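Local coordinates for pyridine nucleotide-disulfide oxidoreductase-like protein (Myceliophthora thermophila, PDB 5MQ6) that catalyses the Baeyer-Villiger oxidation of ketones, polycyclic ones especially, inserting one oxygen atom beside the carbonyl to give esters or lactones with the help of FAD and NADPH, at residues 248-252 against 253-257; 316-320 against 321-325; 382-385 against 386-390; 552-555 against 556-559. All coordinates share one frame; numbering follows the deposited sequence.

Contact 1: residues 248-252 against 253-257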
loop_
_atom_site.group_PDB
_atom_site.type_symbol
_atom_site.label_atom_id
_atom_site.label_comp_id
_atom_site.label_asym_id
_atom_site.label_seq_id
_atom_site.Cartn_x
_atom_site.Cartn_y
_atom_site.Cartn_z
ATOM N N ALA A 248 2.067 -3.871 12.948
ATOM C CA ALA A 248 0.815 -4.198 12.217
ATOM C C ALA A 248 -0.067 -5.194 13.023
ATOM O O ALA A 248 -1.232 -5.400 12.712
ATOM C CB ALA A 248 1.150 -4.733 10.849
ATOM N N ARG A 249 0.507 -5.803 14.065
ATOM C CA ARG A 249 -0.313 -6.584 15.026
ATOM C C ARG A 249 0.016 -6.167 16.496
ATOM O O ARG A 249 0.569 -6.994 17.302
ATOM C CB ARG A 249 -0.102 -8.080 14.764
ATOM C CG ARG A 249 -0.218 -8.509 13.303
ATOM C CD ARG A 249 -1.690 -8.676 12.839
ATOM N NE ARG A 249 -1.768 -9.195 11.428
ATOM C CZ ARG A 249 -1.695 -8.470 10.318
ATOM N NH1 ARG A 249 -1.509 -7.183 10.367
ATOM N NH2 ARG A 249 -1.798 -9.054 9.107
ATOM N N TRP A 250 -0.346 -4.912 16.836
ATOM C CA TRP A 250 0.093 -4.322 18.101
ATOM C C TRP A 250 -0.448 -5.056 19.344
ATOM O O TRP A 250 -1.630 -5.312 19.448
ATOM C CB TRP A 250 -0.344 -2.928 18.212
ATOM C CG TRP A 250 0.350 -2.149 19.343
ATOM C CD1 TRP A 250 -0.151 -1.893 20.573
ATOM C CD2 TRP A 250 1.637 -1.503 19.288
ATOM N NE1 TRP A 250 0.717 -1.140 21.288
ATOM C CE2 TRP A 250 1.836 -0.895 20.541
ATOM C CE3 TRP A 250 2.629 -1.389 18.293
ATOM C CZ2 TRP A 250 2.992 -0.159 20.841
ATOM C CZ3 TRP A 250 3.754 -0.656 18.550
ATOM C CH2 TRP A 250 3.950 -0.051 19.832
ATOM N N ASN A 251 0.425 -5.257 20.317
ATOM C CA ASN A 251 0.091 -5.972 21.581
ATOM C C ASN A 251 -0.043 -5.012 22.752
ATOM O O ASN A 251 0.930 -4.712 23.480
ATOM C CB ASN A 251 1.108 -7.029 21.878
ATOM C CG ASN A 251 0.653 -7.976 22.966
ATOM O OD1 ASN A 251 -0.226 -7.655 23.797
ATOM N ND2 ASN A 251 1.228 -9.153 22.957
ATOM N N TYR A 252 -1.282 -4.567 22.926
ATOM C CA TYR A 252 -1.651 -3.691 23.981
ATOM C C TYR A 252 -1.613 -4.304 25.380
ATOM O O TYR A 252 -1.649 -3.542 26.391
ATOM C CB TYR A 252 -2.986 -3.043 23.690
ATOM C CG TYR A 252 -2.886 -1.851 22.708
ATOM C CD1 TYR A 252 -2.225 -0.686 23.077
ATOM C CD2 TYR A 252 -3.448 -1.904 21.435
ATOM C CE1 TYR A 252 -2.133 0.392 22.226
ATOM C CE2 TYR A 252 -3.378 -0.821 20.567
ATOM C CZ TYR A 252 -2.693 0.312 20.973
ATOM O OH TYR A 252 -2.586 1.372 20.174
ATOM N N ASP A 253 -1.523 -5.638 25.457
ATOM C CA ASP A 253 -1.451 -6.313 26.756
ATOM C C ASP A 253 -0.046 -6.096 27.255
ATOM O O ASP A 253 0.125 -5.890 28.412
ATOM C CB ASP A 253 -1.794 -7.825 26.714
ATOM C CG ASP A 253 -3.312 -8.104 26.468
ATOM O OD1 ASP A 253 -4.247 -7.304 26.822
ATOM O OD2 ASP A 253 -3.596 -9.170 25.889
ATOM N N VAL A 254 0.930 -6.080 26.363
ATOM C CA VAL A 254 2.336 -5.832 26.720
ATOM C C VAL A 254 2.586 -4.358 27.044
ATOM O O VAL A 254 3.348 -3.998 27.922
ATOM C CB VAL A 254 3.239 -6.277 25.583
ATOM C CG1 VAL A 254 4.681 -5.845 25.815
ATOM C CG2 VAL A 254 3.160 -7.789 25.428
ATOM N N THR A 255 1.890 -3.516 26.333
ATOM C CA THR A 255 2.238 -2.145 26.200
ATOM C C THR A 255 1.440 -1.311 27.229
ATOM O O THR A 255 1.903 -0.240 27.746
ATOM C CB THR A 255 1.902 -1.818 24.714
ATOM O OG1 THR A 255 3.113 -1.808 23.937
ATOM C CG2 THR A 255 1.185 -0.673 24.598
ATOM N N GLY A 256 0.242 -1.795 27.537
ATOM C CA GLY A 256 -0.791 -0.971 28.163
ATOM C C GLY A 256 -1.395 -0.098 27.100
ATOM O O GLY A 256 -0.900 -0.026 25.976
ATOM N N GLY A 257 -2.417 0.642 27.465
ATOM C CA GLY A 257 -3.158 1.447 26.513
ATOM C C GLY A 257 -4.119 0.587 25.697
ATOM O O GLY A 257 -4.373 -0.574 26.010
#
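The side-chain oxygen OD1 of N251 is gripped by two backbone amides at the start of the short helix 252-255: D253 N lies 2.9 Å from N251 OD1, and V254 N lies 3.2 Å from the same atom. The first donor is tilted 16° from the plane of the side-chain carbonyl; the second comes from well above it, not on a lone pair. This is an N-cap, and asparagine suits it because its short side chain, with CG anti to the backbone N (chi1 -167°), folds back onto the first turn. N251 ND2 lies against V254 CG2 at 3.4 Å. Next to the cap, T255 turns its methyl to the indole edge, where W250 NE1 is 3.4 Å from T255 CG2. The indole in turn points its edge at the face of the Y252 ring, T-shaped, with W250 CD1 3.1 Å above the ring plane, over its centre. At the far end a weak bond of 2.8 Å from G256 N to Y252 O finishes the turn, and G256 and G257 both have positive phi, which favours glycine. Y252 OH bonds to R126 O, while W250 also meets F245 edge-to-face. The cap therefore serves first-turn amides, V254 N and T255 N adding weak bonds to N251 O, whereas the buried T255 OG1 and G256 O find no polar partner.

Contact 2: residues 316-320 against 321-325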
loop_
_atom_site.group_PDB
_atom_site.type_symbol
_atom_site.label_atom_id
_atom_site.label_comp_id
_atom_site.label_asym_id
_atom_site.label_seq_id
_atom_site.Cartn_x
_atom_site.Cartn_y
_atom_site.Cartn_z
ATOM N N VAL A 316 -15.713 26.734 9.026
ATOM C CA VAL A 316 -15.849 27.759 7.965
ATOM C C VAL A 316 -15.002 27.382 6.745
ATOM O O VAL A 316 -15.403 27.573 5.580
ATOM C CB VAL A 316 -15.646 29.261 8.436
ATOM C CG1 VAL A 316 -15.373 29.416 9.957
ATOM C CG2 VAL A 316 -14.628 30.015 7.564
ATOM N N GLU A 317 -13.822 26.873 7.019
ATOM C CA GLU A 317 -12.951 26.420 5.953
ATOM C C GLU A 317 -13.638 25.218 5.205
ATOM O O GLU A 317 -13.799 25.208 3.933
ATOM C CB GLU A 317 -11.597 26.051 6.548
ATOM C CG GLU A 317 -10.434 26.152 5.603
ATOM C CD GLU A 317 -9.468 25.008 5.816
ATOM O OE1 GLU A 317 -9.599 24.308 6.871
ATOM O OE2 GLU A 317 -8.599 24.794 4.921
ATOM N N TRP A 318 -14.103 24.256 5.995
ATOM C CA TRP A 318 -14.961 23.173 5.465
ATOM C C TRP A 318 -15.983 23.558 4.356
ATOM O O TRP A 318 -15.954 23.047 3.268
ATOM C CB TRP A 318 -15.680 22.469 6.634
ATOM C CG TRP A 318 -16.482 21.337 6.111
ATOM C CD1 TRP A 318 -17.823 21.289 5.930
ATOM C CD2 TRP A 318 -15.950 20.117 5.594
ATOM N NE1 TRP A 318 -18.167 20.113 5.317
ATOM C CE2 TRP A 318 -17.034 19.367 5.120
ATOM C CE3 TRP A 318 -14.653 19.603 5.470
ATOM C CZ2 TRP A 318 -16.867 18.115 4.571
ATOM C CZ3 TRP A 318 -14.490 18.346 4.946
ATOM C CH2 TRP A 318 -15.579 17.617 4.504
ATOM N N LYS A 319 -16.876 24.488 4.607
ATOM C CA LYS A 319 -17.975 24.751 3.650
ATOM C C LYS A 319 -17.527 25.671 2.536
ATOM O O LYS A 319 -18.123 25.705 1.449
ATOM C CB LYS A 319 -19.257 25.318 4.326
ATOM C CG LYS A 319 -19.162 25.666 5.808
ATOM C CD LYS A 319 -20.470 25.541 6.607
ATOM C CE LYS A 319 -20.166 25.402 8.117
ATOM N NZ LYS A 319 -21.317 25.450 9.068
ATOM N N THR A 320 -16.456 26.403 2.808
ATOM C CA THR A 320 -15.909 27.397 1.915
ATOM C C THR A 320 -14.867 26.838 0.981
ATOM O O THR A 320 -14.849 27.157 -0.219
ATOM C CB THR A 320 -15.254 28.461 2.802
ATOM O OG1 THR A 320 -16.306 29.064 3.520
ATOM C CG2 THR A 320 -14.611 29.532 2.067
ATOM N N LYS A 321 -13.953 26.067 1.559
ATOM C CA LYS A 321 -12.696 25.705 0.895
ATOM C C LYS A 321 -12.455 24.206 0.678
ATOM O O LYS A 321 -11.465 23.838 0.019
ATOM C CB LYS A 321 -11.557 26.299 1.727
ATOM C CG LYS A 321 -11.375 27.811 1.507
ATOM C CD LYS A 321 -10.867 28.519 2.766
ATOM C CE LYS A 321 -9.449 28.114 3.169
ATOM N NZ LYS A 321 -8.398 28.576 2.204
ATOM N N ILE A 322 -13.301 23.359 1.251
ATOM C CA ILE A 322 -13.131 21.903 1.144
ATOM C C ILE A 322 -14.336 21.338 0.421
ATOM O O ILE A 322 -14.262 21.041 -0.768
ATOM C CB ILE A 322 -12.887 21.264 2.506
ATOM C CG1 ILE A 322 -11.621 21.918 3.140
ATOM C CG2 ILE A 322 -12.749 19.759 2.335
ATOM C CD1 ILE A 322 -11.407 21.635 4.613
ATOM N N ALA A 323 -15.466 21.256 1.083
ATOM C CA ALA A 323 -16.635 20.728 0.432
ATOM C C ALA A 323 -17.253 21.818 -0.470
ATOM O O ALA A 323 -18.357 22.225 -0.274
ATOM C CB ALA A 323 -17.644 20.188 1.464
ATOM N N ARG A 324 -16.573 22.203 -1.526
ATOM C CA ARG A 324 -16.881 23.436 -2.196
ATOM C C ARG A 324 -18.036 23.271 -3.133
ATOM O O ARG A 324 -18.619 24.251 -3.496
ATOM C CB ARG A 324 -15.707 23.928 -3.036
ATOM C CG ARG A 324 -14.443 24.091 -2.241
ATOM C CD ARG A 324 -13.257 23.368 -2.888
ATOM N NE ARG A 324 -12.670 24.210 -3.889
ATOM C CZ ARG A 324 -11.654 25.055 -3.700
ATOM N NH1 ARG A 324 -10.987 25.157 -2.587
ATOM N NH2 ARG A 324 -11.282 25.798 -4.704
ATOM N N LYS A 325 -18.324 22.064 -3.566
ATOM C CA LYS A 325 -19.383 21.864 -4.566
ATOM C C LYS A 325 -19.571 20.384 -4.884
ATOM O O LYS A 325 -18.804 19.599 -4.364
ATOM C CB LYS A 325 -19.074 22.648 -5.828
ATOM C CG LYS A 325 -18.414 21.892 -6.952
ATOM C CD LYS A 325 -17.010 21.505 -6.633
ATOM C CE LYS A 325 -16.318 21.159 -7.936
ATOM N NZ LYS A 325 -16.122 22.346 -8.815
#
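This is a local contact within the last turns of the short surface helix 315-322, where W318 packs against I322 and A323 as the chain leaves the helix. The indole meets the isoleucine through W318 CZ3, 3.4 Å from I322 CG2, the two side chains crossing at about a right angle. Further along the indole, A323 CB lies 3.6 Å above the ring plane, displaced toward its rim. With CG anti to the backbone N (chi1 -177°), the tryptophan is swung toward these later residues although its CB starts away from them; its flat, broad ring suits the place by spanning both the I322 methyl and A323 CB. I322 and A323 also touch W328 of helix 328-340, and W318 reaches I149 and P150.

The backbone widens here into a pi-type turn: A323 N bonds to W318 O at 2.9 Å, five residues back, and A323 is then the centre of an inverse gamma turn. On the solvent side, the bent chain of K321 lays its methylenes on the glutamate, K321 CE standing 3.3 Å from E317 CG. R324 NH1 turns back to K321 O at 3.0 Å. The chemistry thus divides into an apolar underside and a charged outer side, where E317 and K321 keep their charged atoms apart (E317 OE2 to K321 NZ, 4.7 Å), while E317 and R324 each find an opposite charge outside the turn, in R311 and E349.

Contact 3: residues 382-385 against 386-390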
loop_
_atom_site.group_PDB
_atom_site.type_symbol
_atom_site.label_atom_id
_atom_site.label_comp_id
_atom_site.label_asym_id
_atom_site.label_seq_id
_atom_site.Cartn_x
_atom_site.Cartn_y
_atom_site.Cartn_z
ATOM N N ALA A 382 19.892 9.797 -19.651
ATOM C CA ALA A 382 20.794 10.602 -18.818
ATOM C C ALA A 382 20.252 12.018 -18.612
ATOM O O ALA A 382 20.356 12.576 -17.543
ATOM C CB ALA A 382 22.199 10.673 -19.438
ATOM N N GLU A 383 19.663 12.571 -19.657
ATOM C CA GLU A 383 19.102 13.872 -19.621
ATOM C C GLU A 383 17.867 13.880 -18.680
ATOM O O GLU A 383 17.647 14.817 -17.969
ATOM C CB GLU A 383 18.713 14.195 -21.033
ATOM C CG GLU A 383 18.342 15.606 -21.318
ATOM C CD GLU A 383 17.748 15.786 -22.738
ATOM O OE1 GLU A 383 17.245 16.893 -23.022
ATOM O OE2 GLU A 383 17.755 14.853 -23.580
ATOM N N HIS A 384 17.062 12.823 -18.745
ATOM C CA HIS A 384 15.864 12.637 -17.895
ATOM C C HIS A 384 16.320 12.531 -16.452
ATOM O O HIS A 384 15.767 13.207 -15.590
ATOM C CB HIS A 384 15.130 11.332 -18.327
ATOM C CG HIS A 384 13.994 10.886 -17.414
ATOM N ND1 HIS A 384 12.848 11.621 -17.243
ATOM C CD2 HIS A 384 13.807 9.741 -16.716
ATOM C CE1 HIS A 384 12.023 10.975 -16.431
ATOM N NE2 HIS A 384 12.566 9.810 -16.122
ATOM N N LEU A 385 17.319 11.705 -16.183
ATOM C CA LEU A 385 17.791 11.623 -14.851
ATOM C C LEU A 385 18.409 12.945 -14.350
ATOM O O LEU A 385 18.204 13.318 -13.188
ATOM C CB LEU A 385 18.789 10.513 -14.659
ATOM C CG LEU A 385 18.364 9.078 -14.897
ATOM C CD1 LEU A 385 19.555 8.215 -14.564
ATOM C CD2 LEU A 385 17.203 8.635 -14.052
ATOM N N GLY A 386 19.155 13.634 -15.200
ATOM C CA GLY A 386 19.720 14.884 -14.800
ATOM C C GLY A 386 18.659 15.851 -14.410
ATOM O O GLY A 386 18.769 16.474 -13.349
ATOM N N ARG A 387 17.604 15.926 -15.231
ATOM C CA ARG A 387 16.465 16.809 -14.971
ATOM C C ARG A 387 15.809 16.522 -13.583
ATOM O O ARG A 387 15.581 17.433 -12.748
ATOM C CB ARG A 387 15.415 16.799 -16.109
ATOM C CG ARG A 387 14.318 17.879 -15.927
ATOM C CD ARG A 387 13.163 17.766 -16.925
ATOM N NE ARG A 387 12.373 16.531 -16.765
ATOM C CZ ARG A 387 11.577 16.256 -15.734
ATOM N NH1 ARG A 387 11.446 17.124 -14.731
ATOM N NH2 ARG A 387 10.897 15.103 -15.683
ATOM N N LEU A 388 15.531 15.258 -13.325
ATOM C CA LEU A 388 14.877 14.846 -12.080
ATOM C C LEU A 388 15.765 15.092 -10.872
ATOM O O LEU A 388 15.285 15.588 -9.871
ATOM C CB LEU A 388 14.483 13.384 -12.110
ATOM C CG LEU A 388 13.364 13.068 -13.091
ATOM C CD1 LEU A 388 13.277 11.581 -13.163
ATOM C CD2 LEU A 388 12.037 13.643 -12.616
ATOM N N TYR A 389 17.043 14.745 -10.960
ATOM C CA TYR A 389 17.995 15.058 -9.874
ATOM C C TYR A 389 18.058 16.583 -9.535
ATOM O O TYR A 389 18.071 16.986 -8.336
ATOM C CB TYR A 389 19.384 14.466 -10.191
ATOM C CG TYR A 389 19.480 13.030 -9.756
ATOM C CD1 TYR A 389 19.041 12.000 -10.560
ATOM C CD2 TYR A 389 19.996 12.697 -8.536
ATOM C CE1 TYR A 389 19.098 10.668 -10.142
ATOM C CE2 TYR A 389 20.041 11.385 -8.108
ATOM C CZ TYR A 389 19.599 10.377 -8.928
ATOM O OH TYR A 389 19.645 9.063 -8.497
ATOM N N LYS A 390 18.066 17.412 -10.571
ATOM C CA LYS A 390 18.037 18.864 -10.391
ATOM C C LYS A 390 16.725 19.303 -9.832
ATOM O O LYS A 390 16.711 20.144 -8.974
ATOM C CB LYS A 390 18.260 19.646 -11.683
ATOM C CG LYS A 390 19.671 19.600 -12.276
ATOM C CD LYS A 390 19.922 20.826 -13.200
ATOM C CE LYS A 390 20.213 20.501 -14.674
ATOM N NZ LYS A 390 21.667 20.571 -15.003
HETATM O O HOH W 1 12.273 13.917 -18.420
#
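H384 and L388, one turn apart on the long helix 378-406, form the tightly packed side of this contact. The leucine sets a methyl over one face of the imidazole, a CH-pi contact with L388 CD1 3.8 Å from the centroid of the H384 ring and 25° off the ring normal. The ring can take that place because CG stands anti to the backbone N (chi1 171°), which carries it along the helix toward the next turn. A leucine suits the position: its branched end reaches the ring and also touches S363 and A364 of helix 363-366. Both side chains are buried, and H384 NE2 is satisfied by W589 O.

The other nitrogen meets a water. It lies in the ring plane at the edge, 2.6 Å from H384 ND1, and accepts a bond from R387 NE at 3.1 Å. Arginine and histidine are therefore bridged by one water, the bend of the arginine at chi3 bringing its guanidinium edge round to it. Imidazole, with a polar atom on each side, can serve the W589 carbonyl and this water together.

A third strip carries L385 and Y389. Here the ring edge of the tyrosine rests near a backbone carbonyl, Y389 CD1 lying 3.1 Å from L385 O; the side chains themselves fit more loosely, L385 CB staying 4.4 Å from Y389 CD1. The ring also meets W423 edge-to-face. The solvent side belongs to the exposed A382 and E383, which join in mainly through their backbone carbonyls. Regular bonds such as Y389 N to L385 O, 2.9 Å, run throughout, and the whole is characteristic of i to i+4 side-chain pairing along a continuous alpha-helix.

Contact 4: residues 552-555 against 556-559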
loop_
_atom_site.group_PDB
_atom_site.type_symbol
_atom_site.label_atom_id
_atom_site.label_comp_id
_atom_site.label_asym_id
_atom_site.label_seq_id
_atom_site.Cartn_x
_atom_site.Cartn_y
_atom_site.Cartn_z
ATOM N N ILE A 552 -13.643 -0.523 -13.393
ATOM C CA ILE A 552 -14.024 -1.928 -13.371
ATOM C C ILE A 552 -15.574 -2.032 -13.359
ATOM O O ILE A 552 -16.184 -2.776 -14.147
ATOM C CB ILE A 552 -13.364 -2.648 -12.177
ATOM C CG1 ILE A 552 -11.852 -2.755 -12.455
ATOM C CG2 ILE A 552 -13.976 -4.043 -11.995
ATOM C CD1 ILE A 552 -10.974 -3.185 -11.296
ATOM N N VAL A 553 -16.214 -1.293 -12.457
ATOM C CA VAL A 553 -17.690 -1.407 -12.254
ATOM C C VAL A 553 -18.412 -0.878 -13.491
ATOM O O VAL A 553 -19.457 -1.456 -13.960
ATOM C CB VAL A 553 -18.164 -0.734 -10.928
ATOM C CG1 VAL A 553 -19.670 -0.659 -10.901
ATOM C CG2 VAL A 553 -17.656 -1.559 -9.725
ATOM N N GLN A 554 -17.848 0.182 -14.101
ATOM C CA GLN A 554 -18.459 0.693 -15.308
ATOM C C GLN A 554 -18.323 -0.250 -16.543
ATOM O O GLN A 554 -19.253 -0.358 -17.338
ATOM C CB GLN A 554 -17.968 2.112 -15.619
ATOM C CG GLN A 554 -18.454 3.102 -14.590
ATOM C CD GLN A 554 -19.980 3.235 -14.576
ATOM O OE1 GLN A 554 -20.589 3.341 -15.625
ATOM N NE2 GLN A 554 -20.576 3.200 -13.434
ATOM N N VAL A 555 -17.179 -0.935 -16.685
ATOM C CA VAL A 555 -17.007 -1.915 -17.740
ATOM C C VAL A 555 -17.996 -3.065 -17.563
ATOM O O VAL A 555 -18.634 -3.567 -18.538
ATOM C CB VAL A 555 -15.576 -2.437 -17.716
ATOM C CG1 VAL A 555 -15.421 -3.753 -18.481
ATOM C CG2 VAL A 555 -14.645 -1.363 -18.297
ATOM N N ILE A 556 -18.091 -3.526 -16.304
ATOM C CA ILE A 556 -19.047 -4.581 -16.007
ATOM C C ILE A 556 -20.516 -4.123 -16.281
ATOM O O ILE A 556 -21.359 -4.889 -16.826
ATOM C CB ILE A 556 -18.899 -5.044 -14.517
ATOM C CG1 ILE A 556 -17.564 -5.835 -14.383
ATOM C CG2 ILE A 556 -20.120 -5.887 -14.079
ATOM C CD1 ILE A 556 -17.182 -6.040 -12.902
ATOM N N LYS A 557 -20.841 -2.910 -15.835
ATOM C CA LYS A 557 -22.162 -2.313 -16.123
ATOM C C LYS A 557 -22.503 -2.305 -17.617
ATOM O O LYS A 557 -23.619 -2.751 -18.043
ATOM C CB LYS A 557 -22.275 -0.943 -15.494
ATOM C CG LYS A 557 -23.668 -0.359 -15.602
ATOM C CD LYS A 557 -23.577 1.078 -15.118
ATOM C CE LYS A 557 -24.931 1.649 -14.847
ATOM N NZ LYS A 557 -25.700 1.537 -16.092
ATOM N N THR A 558 -21.533 -1.882 -18.402
ATOM C CA THR A 558 -21.660 -1.870 -19.831
ATOM C C THR A 558 -21.927 -3.244 -20.389
ATOM O O THR A 558 -22.817 -3.423 -21.170
ATOM C CB THR A 558 -20.427 -1.277 -20.514
ATOM O OG1 THR A 558 -20.237 0.032 -20.005
ATOM C CG2 THR A 558 -20.579 -1.144 -22.019
ATOM N N ALA A 559 -21.113 -4.191 -20.017
ATOM C CA ALA A 559 -21.210 -5.554 -20.513
ATOM C C ALA A 559 -22.542 -6.141 -20.102
ATOM O O ALA A 559 -23.251 -6.702 -20.969
ATOM C CB ALA A 559 -20.019 -6.415 -19.993
#
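I556 opens the second half of this contact by packing against I552, one turn earlier on the regular alpha-helix 541-562, a helix with a buried face that packs on helix 88-99 of the FAD-binding part of the fold. The two isoleucines lie side by side and point the same way, with I556 CD1 3.9 Å from I552 CG2. CG1 of I556 is anti to its own carbonyl carbon (chi1 -71°), and the terminal methyl trails back along the helix to the earlier residue. Branched aliphatic side chains fit this stripe, since both also touch F528 of strand 527-529, and I552 reaches Y93 of helix 88-99.

K557 follows on a more open side. Its backbone N bonds to V553 O at 2.7 Å, and its chain runs alongside the glutamine with K557 CD 3.8 Å from Q554 OE1. Lysine suits such a boundary: its methylenes lie against the bent glutamine while the amino group continues away, to a long and weak ion pair with D561.

T558 makes two hydrogen bonds to one carbonyl oxygen. T558 N is 2.9 Å from Q554 O, and the hydroxyl T558 OG1 donates to that same oxygen, also at 2.9 Å, the two arriving from opposite faces of the carbonyl plane. A threonine can do this within a helix because its OG1 sits beside the backbone N (chi1 -57°), facing the preceding turn.

A559 closes the segment as a small buried residue between the helix and strand 567-571, where it touches A567 and V569. Its amide keeps the helical pattern, A559 N lying 3.0 Å from V555 O, and its methyl carbon CB stands 3.5 Å from that same carbonyl oxygen.

In the fold
Each contact joins neighbouring pieces of chain, and the four follow in series without nesting or crossing. Contact 1 comes first, closing the turn that leads out of strand 244-246, an edge strand of the five-stranded parallel sheet, into helix 252-255. Contact 2 lies in the last part of helix 315-322 and packs on helix 328-340. Contact 3 lies within the long helix 378-406, which it sets beside helix 363-366, on the opposite side of the chain's centre from contact 1. Contact 4, in helix 541-562, ties helix 88-99 to strands 527-529 and 567-571. None touches another: their centres lie about 33 to 45 Å apart.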